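Local coordinates for tubulin-specific chaperone A (Saccharomyces cerevisiae, PDB 1QSD), which binds beta-tubulin as a post-chaperonin cofactor and takes part in an early step of the tubulin folding pathway, at residues V10-R15 with R70-D75. Sequence-based numbering, arbitrary orientation.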
ATOM      1  N   VAL A  10      14.989  -6.886  14.876  1.00 15.01           N
ATOM      2  CA  VAL A  10      15.688  -6.248  13.767  1.00 14.80           C
ATOM      3  C   VAL A  10      14.893  -6.400  12.481  1.00 18.51           C
ATOM      4  O   VAL A  10      14.611  -5.415  11.812  1.00 19.41           O
ATOM      5  CB  VAL A  10      17.079  -6.835  13.543  1.00 11.84           C
ATOM      6  CG1 VAL A  10      17.710  -6.223  12.317  1.00 13.02           C
ATOM      7  CG2 VAL A  10      17.962  -6.587  14.758  1.00 13.48           C
ATOM      8  N   LYS A  11      14.507  -7.631  12.150  1.00 20.74           N
ATOM      9  CA  LYS A  11      13.741  -7.893  10.929  1.00 22.12           C
ATOM     10  C   LYS A  11      12.408  -7.159  10.891  1.00 21.20           C
ATOM     11  O   LYS A  11      12.014  -6.622   9.846  1.00 19.71           O
ATOM     12  CB  LYS A  11      13.534  -9.396  10.731  1.00 25.94           C
ATOM     13  CG  LYS A  11      14.784 -10.091  10.237  1.00 31.95           C
ATOM     14  CD  LYS A  11      14.643 -11.602  10.221  1.00 38.53           C
ATOM     15  CE  LYS A  11      15.937 -12.248   9.719  1.00 42.07           C
ATOM     16  NZ  LYS A  11      15.909 -13.742   9.801  1.00 49.23           N
ATOM     17  N   ALA A  12      11.726  -7.127  12.030  1.00 17.66           N
ATOM     18  CA  ALA A  12      10.452  -6.442  12.119  1.00 18.62           C
ATOM     19  C   ALA A  12      10.642  -5.001  11.629  1.00 19.67           C
ATOM     20  O   ALA A  12       9.894  -4.541  10.759  1.00 19.69           O
ATOM     21  CB  ALA A  12       9.937  -6.460  13.557  1.00 10.92           C
ATOM     22  N   LEU A  13      11.697  -4.341  12.118  1.00 18.42           N
ATOM     23  CA  LEU A  13      11.989  -2.960  11.763  1.00 18.42           C
ATOM     24  C   LEU A  13      12.440  -2.786  10.318  1.00 22.29           C
ATOM     25  O   LEU A  13      11.967  -1.873   9.624  1.00 20.59           O
ATOM     26  CB  LEU A  13      13.036  -2.362  12.697  1.00 15.62           C
ATOM     27  CG  LEU A  13      13.435  -0.890  12.410  1.00 17.77           C
ATOM     28  CD1 LEU A  13      12.210   0.082  12.469  1.00 16.59           C
ATOM     29  CD2 LEU A  13      14.508  -0.440  13.411  1.00 16.97           C
ATOM     30  N   LYS A  14      13.368  -3.633   9.872  1.00 25.13           N
ATOM     31  CA  LYS A  14      13.868  -3.564   8.495  1.00 28.95           C
ATOM     32  C   LYS A  14      12.736  -3.765   7.476  1.00 28.11           C
ATOM     33  O   LYS A  14      12.728  -3.153   6.418  1.00 29.29           O
ATOM     34  CB  LYS A  14      14.999  -4.584   8.253  1.00 29.79           C
ATOM     35  CG  LYS A  14      16.237  -4.336   9.110  1.00 37.90           C
ATOM     36  CD  LYS A  14      17.530  -4.956   8.528  1.00 43.63           C
ATOM     37  CE  LYS A  14      18.776  -4.362   9.237  1.00 49.59           C
ATOM     38  NZ  LYS A  14      20.127  -4.693   8.660  1.00 50.48           N
ATOM     39  N   ARG A  15      11.764  -4.597   7.802  1.00 28.22           N
ATOM     40  CA  ARG A  15      10.682  -4.813   6.868  1.00 29.09           C
ATOM     41  C   ARG A  15       9.726  -3.641   6.834  1.00 26.27           C
ATOM     42  O   ARG A  15       9.176  -3.291   5.782  1.00 24.66           O
ATOM     43  CB  ARG A  15      10.026  -6.160   7.128  1.00 34.66           C
ATOM     44  CG  ARG A  15      11.072  -7.304   6.965  1.00 45.76           C
ATOM     45  CD  ARG A  15      12.043  -7.026   5.782  1.00 52.22           C
ATOM     46  NE  ARG A  15      13.173  -7.955   5.629  1.00 56.39           N
ATOM     47  CZ  ARG A  15      14.063  -8.265   6.576  1.00 58.62           C
ATOM     48  NH1 ARG A  15      13.974  -7.750   7.797  1.00 59.19           N
ATOM     49  NH2 ARG A  15      15.107  -9.038   6.273  1.00 58.72           N
ATOM     50  N   ARG A  70       8.459   4.266  14.263  1.00 16.01           N
ATOM     51  CA  ARG A  70       8.987   4.826  15.493  1.00 18.15           C
ATOM     52  C   ARG A  70       8.841   3.819  16.641  1.00 20.59           C
ATOM     53  O   ARG A  70       9.808   3.563  17.352  1.00 23.06           O
ATOM     54  CB  ARG A  70       8.271   6.127  15.831  1.00 23.24           C
ATOM     55  CG  ARG A  70       8.792   6.782  17.078  1.00 25.98           C
ATOM     56  CD  ARG A  70       7.784   7.761  17.597  1.00 34.43           C
ATOM     57  NE  ARG A  70       8.462   8.810  18.343  1.00 43.16           N
ATOM     58  CZ  ARG A  70       8.882   9.953  17.805  1.00 45.44           C
ATOM     59  NH1 ARG A  70       8.681  10.193  16.511  1.00 45.53           N
ATOM     60  NH2 ARG A  70       9.485  10.861  18.567  1.00 45.56           N
ATOM     61  N   GLU A  71       7.648   3.242  16.822  1.00 20.01           N
ATOM     62  CA  GLU A  71       7.409   2.238  17.876  1.00 21.74           C
ATOM     63  C   GLU A  71       8.377   1.068  17.741  1.00 18.85           C
ATOM     64  O   GLU A  71       8.976   0.633  18.718  1.00 20.59           O
ATOM     65  CB  GLU A  71       5.990   1.651  17.781  1.00 24.26           C
ATOM     66  CG  GLU A  71       4.866   2.628  17.984  1.00 27.25           C
ATOM     67  CD  GLU A  71       3.500   2.022  17.705  1.00 29.51           C
ATOM     68  OE1 GLU A  71       2.533   2.804  17.638  1.00 27.81           O
ATOM     69  OE2 GLU A  71       3.393   0.783  17.540  1.00 33.27           O
ATOM     70  N   PHE A  72       8.508   0.542  16.531  1.00 15.63           N
ATOM     71  CA  PHE A  72       9.400  -0.576  16.316  1.00 16.64           C
ATOM     72  C   PHE A  72      10.837  -0.165  16.596  1.00 19.06           C
ATOM     73  O   PHE A  72      11.634  -0.961  17.131  1.00 22.22           O
ATOM     74  CB  PHE A  72       9.249  -1.123  14.905  1.00 16.51           C
ATOM     75  CG  PHE A  72       7.983  -1.915  14.694  1.00 17.73           C
ATOM     76  CD1 PHE A  72       6.809  -1.585  15.373  1.00 17.29           C
ATOM     77  CD2 PHE A  72       7.954  -2.968  13.780  1.00 18.01           C
ATOM     78  CE1 PHE A  72       5.624  -2.286  15.143  1.00 17.66           C
ATOM     79  CE2 PHE A  72       6.785  -3.675  13.539  1.00 17.61           C
ATOM     80  CZ  PHE A  72       5.611  -3.331  14.222  1.00 19.20           C
ATOM     81  N   LYS A  73      11.159   1.087  16.275  1.00 18.59           N
ATOM     82  CA  LYS A  73      12.502   1.626  16.514  1.00 17.60           C
ATOM     83  C   LYS A  73      12.768   1.699  18.011  1.00 15.59           C
ATOM     84  O   LYS A  73      13.798   1.234  18.495  1.00 15.41           O
ATOM     85  CB  LYS A  73      12.652   3.038  15.923  1.00 17.70           C
ATOM     86  CG  LYS A  73      14.082   3.547  15.972  1.00 17.22           C
ATOM     87  CD  LYS A  73      14.170   4.985  15.544  1.00 19.26           C
ATOM     88  CE  LYS A  73      14.186   5.891  16.746  1.00 23.71           C
ATOM     89  NZ  LYS A  73      12.863   5.931  17.380  1.00 28.31           N
ATOM     90  N   GLU A  74      11.803   2.235  18.741  1.00 12.54           N
ATOM     91  CA  GLU A  74      11.940   2.390  20.170  1.00 15.64           C
ATOM     92  C   GLU A  74      12.010   1.065  20.913  1.00 16.35           C
ATOM     93  O   GLU A  74      12.677   0.949  21.945  1.00 17.05           O
ATOM     94  CB  GLU A  74      10.816   3.261  20.711  1.00 16.96           C
ATOM     95  CG  GLU A  74      10.866   4.667  20.141  1.00 26.85           C
ATOM     96  CD  GLU A  74       9.924   5.643  20.820  1.00 28.83           C
ATOM     97  OE1 GLU A  74      10.268   6.842  20.867  1.00 29.06           O
ATOM     98  OE2 GLU A  74       8.847   5.218  21.305  1.00 30.82           O
ATOM     99  N   ASP A  75      11.313   0.072  20.381  1.00 17.03           N
ATOM    100  CA  ASP A  75      11.310  -1.249  20.968  1.00 17.89           C
ATOM    101  C   ASP A  75      12.701  -1.853  20.816  1.00 15.12           C
ATOM    102  O   ASP A  75      13.242  -2.404  21.773  1.00 16.42           O
ATOM    103  CB  ASP A  75      10.279  -2.133  20.272  1.00 18.97           C
ATOM    104  CG  ASP A  75      10.129  -3.495  20.944  1.00 18.28           C
ATOM    105  OD1 ASP A  75      10.171  -4.514  20.224  1.00 18.20           O
ATOM    106  OD2 ASP A  75       9.985  -3.542  22.193  1.00 14.84           O
TER
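Leu13 and Phe72 meet where the two long antiparallel helices of the tubulin cofactor A bundle, 5-39 and 45-81, pack side by side, with helix 90-104 against the same pair. The short segments cross at an angle of 153°, their axes 9.4 Å apart at closest, and Leu13 lies level with Phe72. These two side chains run past each other in opposite directions. With CG of Leu13 anti to the backbone N (chi1 180°), the leucine carries its CD1 methyl across to the root of the phenylalanine, 4.0 Å from CB of Phe72. The same methyl sits 4.1 Å from the backbone N of Lys73, lying against the helix backbone.

Phe72 reaches the other way. Its CG stands beside the backbone N (chi1 -74°), which turns the ring toward Ala12; the ring plane is roughly perpendicular to the axis of helix 5-39 and meets it with one edge. CD2 of that edge is 4.0 Å from CB of Ala12 and 3.9 Å from Ala12 O, which lies near the ring plane; the small alanine lets the ring edge come right up to the main chain. The ring also faces the partner subunit, where Lys50 of that chain makes a cation-pi contact with it and Glu53 of that chain packs on it. Leu13 in turn touches Ala99 of helix 90-104, so this layer links the intrachain core with the dimer interface. Asp75 bridges the same boundary through OD1, which pairs with Lys9 and with Lys50 of the second subunit.

Between the two segments, adhesion is mainly van der Waals: the ring's slightly positive C-H edge points roughly toward Ala12 O, but at that distance any attraction is probably weak. The lysine charges arrive from outside, onto the ring and at Asp75.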